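Dicer Related Helicase (Caenorhabditis elegans, PDB 6M6S) probably acts as an ATP-hydrolysing RIG-I-like RNA helicase in RNA interference, its zinc-binding C-terminal domain gripping 5'-triphosphorylated double-stranded RNA. Local coordinates at residues B[107-110]-B[111-115]; B[40-44]-B[45-49]; B[122-126]-B[127-131]. All coordinates share one frame; numbering follows the deposited sequence.

Interaction 1: residues B[107-110]-B[111-115]; sequences TKAK and WSDVE. With nucleotides of chain D.
Lys-110 and Ser-112 converge on one phosphate oxygen of the bound RNA, the lysine chain lying against the serine hydroxyl as both reach it. With OG held between the backbone N and the carbonyl carbon of its own residue (chi1 48°), Ser-112 donates a hydrogen bond from OG to OP1 of G4 of chain D at 2.7 Å. Ser-112 OG also comes within 3.1 Å of Lys-110 CB. The lysine chain bends at chi3 and chi4, passing its CD 3.2 Å from the same OP1 of G4 and leaving NZ at 3.6 Å from that oxygen, close enough that its charge probably favours the phosphate, though without a hydrogen bond. Asp-113 crosses Lys-110 obliquely, its OD2 3.8 Å from Lys-110 CG; water 1 joins that OD2 to Ala-109 N, accepting from the amide and donating to the carboxylate. Further back, Lys-108 slants across Val-114, its CB 3.7 Å from Val-114 CG2, while its NZ goes on to a salt bridge with Asp-117. The Trp-111 indole leaves this surface and stacks on Tyr-34, but its edge still faces OP1 of C3 of chain D. The backbone of Lys-110 opens the helix: its carbonyl O accepts from Asp-113 N at 2.8 Å and, weakly, from Val-114 N. Thr-107, just upstream, is held by the second subunit. With Lys-110 as N-cap, the N-terminal turn of helix 111-117 lies against two consecutive RNA phosphates on the RNA-binding surface of this RIG-I-type C-terminal domain.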
loop_
_atom_site.group_PDB
_atom_site.type_symbol
_atom_site.label_atom_id
_atom_site.label_comp_id
_atom_site.label_asym_id
_atom_site.label_seq_id
_atom_site.Cartn_x
_atom_site.Cartn_y
_atom_site.Cartn_z
ATOM N N THR B 107 1.489 -1.110 -5.750
ATOM C CA THR B 107 2.085 -1.319 -4.438
ATOM C C THR B 107 0.968 -1.750 -3.518
ATOM O O THR B 107 -0.213 -1.338 -3.751
ATOM C CB THR B 107 2.826 -0.104 -3.855
ATOM O OG1 THR B 107 1.908 0.990 -3.588
ATOM C CG2 THR B 107 3.962 0.423 -4.785
ATOM N N LYS B 108 1.315 -2.603 -2.541
ATOM C CA LYS B 108 0.318 -3.219 -1.651
ATOM C C LYS B 108 0.816 -3.120 -0.194
ATOM O O LYS B 108 2.029 -3.090 0.054
ATOM C CB LYS B 108 0.146 -4.692 -2.046
ATOM C CG LYS B 108 -0.478 -4.870 -3.459
ATOM C CD LYS B 108 -1.915 -4.322 -3.460
ATOM C CE LYS B 108 -2.546 -4.386 -4.879
ATOM N NZ LYS B 108 -3.893 -3.725 -4.960
ATOM N N ALA B 109 -0.130 -2.899 0.705
ATOM C CA ALA B 109 0.157 -2.673 2.112
ATOM C C ALA B 109 0.475 -3.989 2.835
ATOM O O ALA B 109 1.309 -4.006 3.720
ATOM C CB ALA B 109 -1.023 -1.990 2.740
ATOM N N LYS B 110 -0.126 -5.086 2.390
ATOM C CA LYS B 110 0.099 -6.368 3.056
ATOM C C LYS B 110 0.209 -7.476 2.014
ATOM O O LYS B 110 -0.493 -7.371 1.001
ATOM C CB LYS B 110 -1.147 -6.716 3.871
ATOM C CG LYS B 110 -1.746 -5.589 4.733
ATOM C CD LYS B 110 -2.657 -6.152 5.834
ATOM C CE LYS B 110 -4.143 -6.018 5.500
ATOM N NZ LYS B 110 -4.945 -5.858 6.765
ATOM N N TRP B 111 1.001 -8.521 2.305
ATOM C CA TRP B 111 1.075 -9.719 1.448
ATOM C C TRP B 111 -0.339 -10.242 1.219
ATOM O O TRP B 111 -0.682 -10.750 0.153
ATOM C CB TRP B 111 2.055 -10.826 1.971
ATOM C CG TRP B 111 3.448 -10.659 1.522
ATOM C CD1 TRP B 111 4.520 -10.341 2.285
ATOM C CD2 TRP B 111 3.919 -10.811 0.206
ATOM N NE1 TRP B 111 5.653 -10.259 1.493
ATOM C CE2 TRP B 111 5.306 -10.570 0.212
ATOM C CE3 TRP B 111 3.293 -11.129 -1.004
ATOM C CZ2 TRP B 111 6.084 -10.617 -0.928
ATOM C CZ3 TRP B 111 4.064 -11.221 -2.113
ATOM C CH2 TRP B 111 5.467 -10.943 -2.080
ATOM N N SER B 112 -1.190 -10.094 2.216
ATOM C CA SER B 112 -2.578 -10.494 2.073
ATOM C C SER B 112 -3.376 -9.774 0.976
ATOM O O SER B 112 -4.288 -10.357 0.397
ATOM C CB SER B 112 -3.280 -10.418 3.418
ATOM O OG SER B 112 -2.991 -9.167 4.019
ATOM N N ASP B 113 -3.026 -8.511 0.674
ATOM C CA ASP B 113 -3.742 -7.762 -0.375
ATOM C C ASP B 113 -3.208 -8.200 -1.759
ATOM O O ASP B 113 -3.975 -8.178 -2.732
ATOM C CB ASP B 113 -3.511 -6.248 -0.275
ATOM C CG ASP B 113 -4.214 -5.616 0.922
ATOM O OD1 ASP B 113 -5.344 -6.023 1.220
ATOM O OD2 ASP B 113 -3.621 -4.717 1.556
ATOM N N VAL B 114 -1.972 -8.654 -1.788
ATOM C CA VAL B 114 -1.372 -9.212 -3.005
ATOM C C VAL B 114 -2.162 -10.446 -3.444
ATOM O O VAL B 114 -2.490 -10.596 -4.629
ATOM C CB VAL B 114 0.108 -9.558 -2.798
ATOM C CG1 VAL B 114 0.693 -10.205 -4.046
ATOM C CG2 VAL B 114 0.934 -8.286 -2.446
ATOM N N GLU B 115 -2.460 -11.350 -2.495
ATOM C CA GLU B 115 -3.323 -12.534 -2.806
ATOM C C GLU B 115 -4.697 -12.218 -3.308
ATOM O O GLU B 115 -5.271 -12.900 -4.176
ATOM C CB GLU B 115 -3.486 -13.420 -1.558
ATOM C CG GLU B 115 -2.224 -14.012 -1.095
ATOM C CD GLU B 115 -2.406 -15.059 0.044
ATOM O OE1 GLU B 115 -2.329 -14.683 1.228
ATOM O OE2 GLU B 115 -2.647 -16.241 -0.253
ATOM P P G D 4 -2.598 -9.590 7.796
ATOM O OP1 G D 4 -3.464 -9.156 6.667
ATOM O OP2 G D 4 -1.791 -8.630 8.595
ATOM O "O5'" G D 4 -3.483 -10.352 8.887
ATOM C "C5'" G D 4 -4.237 -11.488 8.541
ATOM C "C4'" G D 4 -4.860 -12.098 9.763
ATOM O "O4'" G D 4 -3.851 -12.678 10.632
ATOM C "C3'" G D 4 -5.608 -11.148 10.661
ATOM O "O3'" G D 4 -6.879 -10.867 10.129
ATOM C "C2'" G D 4 -5.634 -11.915 11.975
ATOM O "O2'" G D 4 -6.524 -13.011 11.870
ATOM C "C1'" G D 4 -4.236 -12.512 11.977
ATOM N N9 G D 4 -3.245 -11.645 12.634
ATOM C C8 G D 4 -2.369 -10.744 12.058
ATOM N N7 G D 4 -1.644 -10.139 12.958
ATOM C C5 G D 4 -2.046 -10.682 14.177
ATOM C C6 G D 4 -1.612 -10.429 15.509
ATOM O O6 G D 4 -0.721 -9.647 15.896
ATOM N N1 G D 4 -2.342 -11.198 16.427
ATOM C C2 G D 4 -3.338 -12.102 16.122
ATOM N N2 G D 4 -3.930 -12.756 17.147
ATOM N N3 G D 4 -3.725 -12.343 14.880
ATOM C C4 G D 4 -3.048 -11.601 13.983
ATOM P P C D 3 3.260 -8.967 6.638
ATOM O OP1 C D 3 2.981 -8.708 5.200
ATOM O OP2 C D 3 3.499 -7.994 7.735
ATOM O "O5'" C D 3 2.001 -9.830 7.119
ATOM C "C5'" C D 3 1.451 -10.861 6.310
ATOM C "C4'" C D 3 0.571 -11.807 7.092
ATOM O "O4'" C D 3 1.353 -12.478 8.113
ATOM C "C3'" C D 3 -0.566 -11.207 7.899
ATOM O "O3'" C D 3 -1.665 -10.718 7.145
ATOM C "C2'" C D 3 -0.893 -12.350 8.851
ATOM O "O2'" C D 3 -1.580 -13.410 8.190
ATOM C "C1'" C D 3 0.512 -12.848 9.188
ATOM N N1 C D 3 1.007 -12.208 10.433
ATOM C C2 C D 3 0.608 -12.784 11.639
ATOM O O2 C D 3 -0.098 -13.805 11.617
ATOM N N3 C D 3 1.011 -12.206 12.796
ATOM C C4 C D 3 1.761 -11.106 12.802
ATOM N N4 C D 3 2.124 -10.602 13.995
ATOM C C5 C D 3 2.167 -10.491 11.582
ATOM C C6 C D 3 1.764 -11.063 10.430
HETATM O O HOH W 1 -2.963 -2.454 -0.425
#

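Interaction 2: residues B[40-44]-B[45-49]; sequences SVWRF and LHVES
Leu-45 fits closely under the 3-10 turn that precedes it and opens strand 45-48, an edge strand of a four-stranded antiparallel sheet in the RIG-I-type C-terminal domain. Its N donates to Trp-42 O at 3.2 Å, and its CG lies 3.7 Å from Val-41 O. CD1 reaches obliquely toward the Trp-42 ring, 4.3 Å from CE3, and is equally far from Val-41 CG2. Two residues on, Val-47 adds the closest side-chain touch: CG2, anti to its own carbonyl carbon, meets Trp-42 CZ3 at 3.9 Å, again oblique to the indole. Pro-88 and Ile-67 extend the apolar packing round Leu-45, and helix 140-167 packs on Val-47. The outer side is looser. Exposed Arg-43 folds back over Phe-44, whose CZ sits 3.5 Å above the guanidinium plane, over its centre, and neither side chain packs on the strand beyond its start. Replacing Leu-45 by an alanine would probably open a gap between Val-41, the Trp-42 ring and Pro-88, leaving the indole less firmly held. Lys-145 NZ bonds both Trp-42 O and Leu-45 O, a polar tie between turn and strand; the remaining contacts are apolar, consistent with a junction held largely by burial of apolar surface.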
loop_
_atom_site.group_PDB
_atom_site.type_symbol
_atom_site.label_atom_id
_atom_site.label_comp_id
_atom_site.label_asym_id
_atom_site.label_seq_id
_atom_site.Cartn_x
_atom_site.Cartn_y
_atom_site.Cartn_z
ATOM N N SER B 40 17.621 -18.521 -7.949
ATOM C CA SER B 40 18.391 -17.404 -8.548
ATOM C C SER B 40 18.308 -16.112 -7.808
ATOM O O SER B 40 19.082 -15.201 -8.106
ATOM C CB SER B 40 17.894 -17.127 -9.983
ATOM O OG SER B 40 18.085 -18.285 -10.748
ATOM N N VAL B 41 17.341 -15.977 -6.896
ATOM C CA VAL B 41 17.059 -14.675 -6.303
ATOM C C VAL B 41 18.270 -14.167 -5.511
ATOM O O VAL B 41 18.467 -12.962 -5.376
ATOM C CB VAL B 41 15.804 -14.725 -5.421
ATOM C CG1 VAL B 41 16.096 -15.413 -4.132
ATOM C CG2 VAL B 41 15.300 -13.295 -5.166
ATOM N N TRP B 42 19.135 -15.097 -5.035
ATOM C CA TRP B 42 20.175 -14.633 -4.150
ATOM C C TRP B 42 21.195 -13.726 -4.888
ATOM O O TRP B 42 21.880 -12.891 -4.233
ATOM C CB TRP B 42 20.909 -15.833 -3.538
ATOM C CG TRP B 42 20.096 -16.678 -2.542
ATOM C CD1 TRP B 42 19.674 -17.966 -2.710
ATOM C CD2 TRP B 42 19.705 -16.296 -1.210
ATOM N NE1 TRP B 42 19.047 -18.421 -1.590
ATOM C CE2 TRP B 42 19.065 -17.438 -0.640
ATOM C CE3 TRP B 42 19.850 -15.113 -0.445
ATOM C CZ2 TRP B 42 18.532 -17.426 0.641
ATOM C CZ3 TRP B 42 19.344 -15.088 0.842
ATOM C CH2 TRP B 42 18.727 -16.275 1.383
ATOM N N ARG B 43 21.310 -13.850 -6.223
ATOM C CA ARG B 43 22.199 -13.001 -7.023
ATOM C C ARG B 43 21.850 -11.529 -6.863
ATOM O O ARG B 43 22.726 -10.652 -6.984
ATOM C CB ARG B 43 22.076 -13.369 -8.510
ATOM C CG ARG B 43 22.275 -14.869 -8.766
ATOM C CD ARG B 43 21.503 -15.289 -10.004
ATOM N NE ARG B 43 21.901 -14.524 -11.180
ATOM C CZ ARG B 43 21.134 -14.377 -12.260
ATOM N NH1 ARG B 43 19.926 -14.932 -12.301
ATOM N NH2 ARG B 43 21.571 -13.663 -13.292
ATOM N N PHE B 44 20.589 -11.291 -6.526
ATOM C CA PHE B 44 20.035 -9.916 -6.488
ATOM C C PHE B 44 19.891 -9.359 -5.083
ATOM O O PHE B 44 19.272 -8.291 -4.852
ATOM C CB PHE B 44 18.706 -9.873 -7.248
ATOM C CG PHE B 44 18.830 -10.434 -8.626
ATOM C CD1 PHE B 44 19.792 -9.934 -9.488
ATOM C CD2 PHE B 44 18.077 -11.546 -9.005
ATOM C CE1 PHE B 44 19.951 -10.478 -10.756
ATOM C CE2 PHE B 44 18.234 -12.110 -10.271
ATOM C CZ PHE B 44 19.188 -11.575 -11.146
ATOM N N LEU B 45 20.468 -10.060 -4.111
ATOM C CA LEU B 45 20.362 -9.645 -2.716
ATOM C C LEU B 45 21.729 -9.608 -2.045
ATOM O O LEU B 45 22.541 -10.550 -2.185
ATOM C CB LEU B 45 19.490 -10.594 -1.917
ATOM C CG LEU B 45 18.066 -10.764 -2.457
ATOM C CD1 LEU B 45 17.394 -11.867 -1.735
ATOM C CD2 LEU B 45 17.269 -9.418 -2.237
ATOM N N HIS B 46 21.989 -8.566 -1.257
ATOM C CA HIS B 46 23.098 -8.639 -0.307
ATOM C C HIS B 46 22.560 -9.124 1.051
ATOM O O HIS B 46 21.439 -8.751 1.483
ATOM C CB HIS B 46 23.786 -7.263 -0.046
ATOM C CG HIS B 46 24.438 -6.645 -1.257
ATOM N ND1 HIS B 46 25.686 -7.025 -1.713
ATOM C CD2 HIS B 46 24.029 -5.637 -2.075
ATOM C CE1 HIS B 46 26.001 -6.309 -2.783
ATOM N NE2 HIS B 46 25.018 -5.449 -3.019
ATOM N N VAL B 47 23.378 -9.910 1.748
ATOM C CA VAL B 47 22.978 -10.493 3.010
ATOM C C VAL B 47 23.851 -9.868 4.070
ATOM O O VAL B 47 25.090 -9.974 3.995
ATOM C CB VAL B 47 23.148 -12.050 2.946
ATOM C CG1 VAL B 47 22.938 -12.677 4.314
ATOM C CG2 VAL B 47 22.256 -12.675 1.857
ATOM N N GLU B 48 23.234 -9.191 5.052
ATOM C CA GLU B 48 23.968 -8.399 6.031
ATOM C C GLU B 48 23.590 -8.858 7.463
ATOM O O GLU B 48 22.406 -8.855 7.801
ATOM C CB GLU B 48 23.692 -6.912 5.842
ATOM C CG GLU B 48 24.531 -6.042 6.759
ATOM C CD GLU B 48 25.978 -5.764 6.226
ATOM O OE1 GLU B 48 26.359 -6.194 5.100
ATOM O OE2 GLU B 48 26.731 -5.081 6.948
ATOM N N SER B 49 24.562 -9.254 8.296
ATOM C CA SER B 49 24.219 -9.716 9.636
ATOM C C SER B 49 23.511 -8.625 10.457
ATOM O O SER B 49 23.834 -7.456 10.331
ATOM C CB SER B 49 25.495 -10.147 10.370
ATOM O OG SER B 49 25.209 -10.400 11.742
#

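Interaction 3: residues B[122-126]-B[127-131]; sequences SEAIE and DDFRI
Asp-128 turns its carboxylate back onto Ile-125, the residue three places earlier, and the two side chains meet at about a right angle. At the base, Asp-128 CB lies 3.5 Å from Ile-125 O. With CG anti to its own carbonyl carbon (chi1 -62°), the chain swings toward the preceding backbone, and CG faces Ile-125 O and Ile-125 N, about equally far from both. At the tip, OD2 accepts Ile-125 N-H at 2.9 Å in a nearly straight bond (171°), met on the anti side and 18° out of the carboxylate plane. The same oxygen rests against Ile-125 CG1 at 3.3 Å and takes a hydrogen from water 2, which also accepts from Ser-122 OG and donates to Glu-123 O. The other oxygen, OD1, forms a salt bridge with Lys-28. This return of an acidic side chain to the N-H three residues before it is reminiscent of the side-chain-to-backbone bonds found where helices start, here where strand 122-123 gives way to the weakly bonded helix 126-132. In the backbone, Asp-128 N returns a weak bond to Ile-125 O, and Phe-129 N a weak one to Glu-126 O. Buried Phe-129 directs the edge of its ring at Ile-125 O, CD1 coming within 3.3 Å. Its CE1 meets Ala-124 CB obliquely at 3.9 Å, and the ring packs edge-to-face with Phe-37. On the surface Ile-125 and Asp-127 run side by side, CD1 of the isoleucine 3.5 Å from CB of the aspartate.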
loop_
_atom_site.group_PDB
_atom_site.type_symbol
_atom_site.label_atom_id
_atom_site.label_comp_id
_atom_site.label_asym_id
_atom_site.label_seq_id
_atom_site.Cartn_x
_atom_site.Cartn_y
_atom_site.Cartn_z
ATOM N N SER B 122 0.530 -20.066 -3.357
ATOM C CA SER B 122 0.278 -21.381 -2.771
ATOM C C SER B 122 1.004 -21.538 -1.393
ATOM O O SER B 122 1.980 -20.808 -1.078
ATOM C CB SER B 122 0.746 -22.486 -3.749
ATOM O OG SER B 122 2.166 -22.482 -3.864
ATOM N N GLU B 123 0.553 -22.488 -0.574
ATOM C CA GLU B 123 1.363 -22.890 0.589
ATOM C C GLU B 123 2.494 -23.808 0.150
ATOM O O GLU B 123 2.268 -24.765 -0.612
ATOM C CB GLU B 123 0.459 -23.604 1.604
ATOM C CG GLU B 123 -0.718 -22.686 1.966
ATOM C CD GLU B 123 -1.615 -23.200 3.060
ATOM O OE1 GLU B 123 -1.689 -24.447 3.260
ATOM O OE2 GLU B 123 -2.297 -22.337 3.689
ATOM N N ALA B 124 3.713 -23.526 0.620
ATOM C CA ALA B 124 4.886 -24.330 0.285
ATOM C C ALA B 124 4.726 -25.781 0.638
ATOM O O ALA B 124 4.086 -26.115 1.646
ATOM C CB ALA B 124 6.135 -23.770 1.035
ATOM N N ILE B 125 5.245 -26.650 -0.229
ATOM C CA ILE B 125 5.265 -28.088 0.030
ATOM C C ILE B 125 6.729 -28.507 0.054
ATOM O O ILE B 125 7.615 -27.734 -0.296
ATOM C CB ILE B 125 4.582 -28.894 -1.112
ATOM C CG1 ILE B 125 5.185 -28.539 -2.481
ATOM C CG2 ILE B 125 3.090 -28.632 -1.142
ATOM C CD1 ILE B 125 4.695 -29.484 -3.592
ATOM N N GLU B 126 7.001 -29.752 0.437
ATOM C CA GLU B 126 8.419 -30.193 0.450
ATOM C C GLU B 126 9.177 -30.057 -0.890
ATOM O O GLU B 126 10.318 -29.665 -0.931
ATOM C CB GLU B 126 8.536 -31.632 0.958
ATOM C CG GLU B 126 9.659 -31.837 2.005
ATOM C CD GLU B 126 11.040 -32.148 1.429
ATOM O OE1 GLU B 126 11.155 -32.970 0.478
ATOM O OE2 GLU B 126 12.027 -31.580 1.970
ATOM N N ASP B 127 8.526 -30.389 -1.991
ATOM C CA ASP B 127 9.102 -30.160 -3.320
ATOM C C ASP B 127 9.696 -28.747 -3.526
ATOM O O ASP B 127 10.779 -28.603 -4.116
ATOM C CB ASP B 127 8.011 -30.472 -4.353
ATOM C CG ASP B 127 8.552 -30.649 -5.736
ATOM O OD1 ASP B 127 8.861 -29.614 -6.376
ATOM O OD2 ASP B 127 8.670 -31.819 -6.181
ATOM N N ASP B 128 9.022 -27.697 -3.030
ATOM C CA ASP B 128 9.555 -26.319 -3.174
ATOM C C ASP B 128 10.890 -26.104 -2.481
ATOM O O ASP B 128 11.733 -25.320 -2.920
ATOM C CB ASP B 128 8.569 -25.272 -2.607
ATOM C CG ASP B 128 7.284 -25.271 -3.339
ATOM O OD1 ASP B 128 7.359 -25.141 -4.572
ATOM O OD2 ASP B 128 6.206 -25.409 -2.707
ATOM N N PHE B 129 11.091 -26.797 -1.369
ATOM C CA PHE B 129 12.330 -26.619 -0.592
ATOM C C PHE B 129 13.509 -27.235 -1.308
ATOM O O PHE B 129 14.648 -26.765 -1.178
ATOM C CB PHE B 129 12.189 -27.241 0.801
ATOM C CG PHE B 129 11.334 -26.441 1.722
ATOM C CD1 PHE B 129 9.974 -26.604 1.709
ATOM C CD2 PHE B 129 11.878 -25.480 2.572
ATOM C CE1 PHE B 129 9.151 -25.812 2.548
ATOM C CE2 PHE B 129 11.064 -24.728 3.405
ATOM C CZ PHE B 129 9.698 -24.868 3.374
ATOM N N ARG B 130 13.252 -28.261 -2.095
ATOM C CA ARG B 130 14.359 -28.979 -2.696
ATOM C C ARG B 130 15.192 -28.141 -3.645
ATOM O O ARG B 130 16.399 -28.246 -3.624
ATOM C CB ARG B 130 13.856 -30.210 -3.401
ATOM C CG ARG B 130 13.188 -31.172 -2.468
ATOM C CD ARG B 130 12.686 -32.355 -3.266
ATOM N NE ARG B 130 13.780 -33.060 -3.940
ATOM C CZ ARG B 130 14.442 -34.075 -3.407
ATOM N NH1 ARG B 130 14.137 -34.519 -2.194
ATOM N NH2 ARG B 130 15.410 -34.647 -4.083
ATOM N N ILE B 131 14.555 -27.285 -4.458
ATOM C CA ILE B 131 15.362 -26.467 -5.367
ATOM C C ILE B 131 16.177 -25.404 -4.604
ATOM O O ILE B 131 17.185 -24.869 -5.123
ATOM C CB ILE B 131 14.507 -25.830 -6.505
ATOM C CG1 ILE B 131 15.399 -25.320 -7.650
ATOM C CG2 ILE B 131 13.568 -24.749 -5.970
ATOM C CD1 ILE B 131 15.483 -26.253 -8.841
HETATM O O HOH W 2 3.402 -24.703 -2.954
#

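The three contacts follow one another along the chain without touching, their centres 20 to 23 Å apart. Interactions 1 and 2 lie on opposite sides of the chain's centre. Only interaction 1 binds the RNA directly; the nearest atoms of interaction 3 are about 9 Å from the nucleic acid and those of interaction 2 about 14 Å. Interaction 2 lies closer to the metal: the Leu-45 side chain is about 9 Å from the zinc ion held by Cys-14, Cys-17, Cys-69 and Cys-72. Helix 111-117 of interaction 1 leads into strand 122-123 of interaction 3. The nearest atoms of interactions 1 and 3 are about 6 Å apart; interactions 2 and 3 approach to about 7 Å.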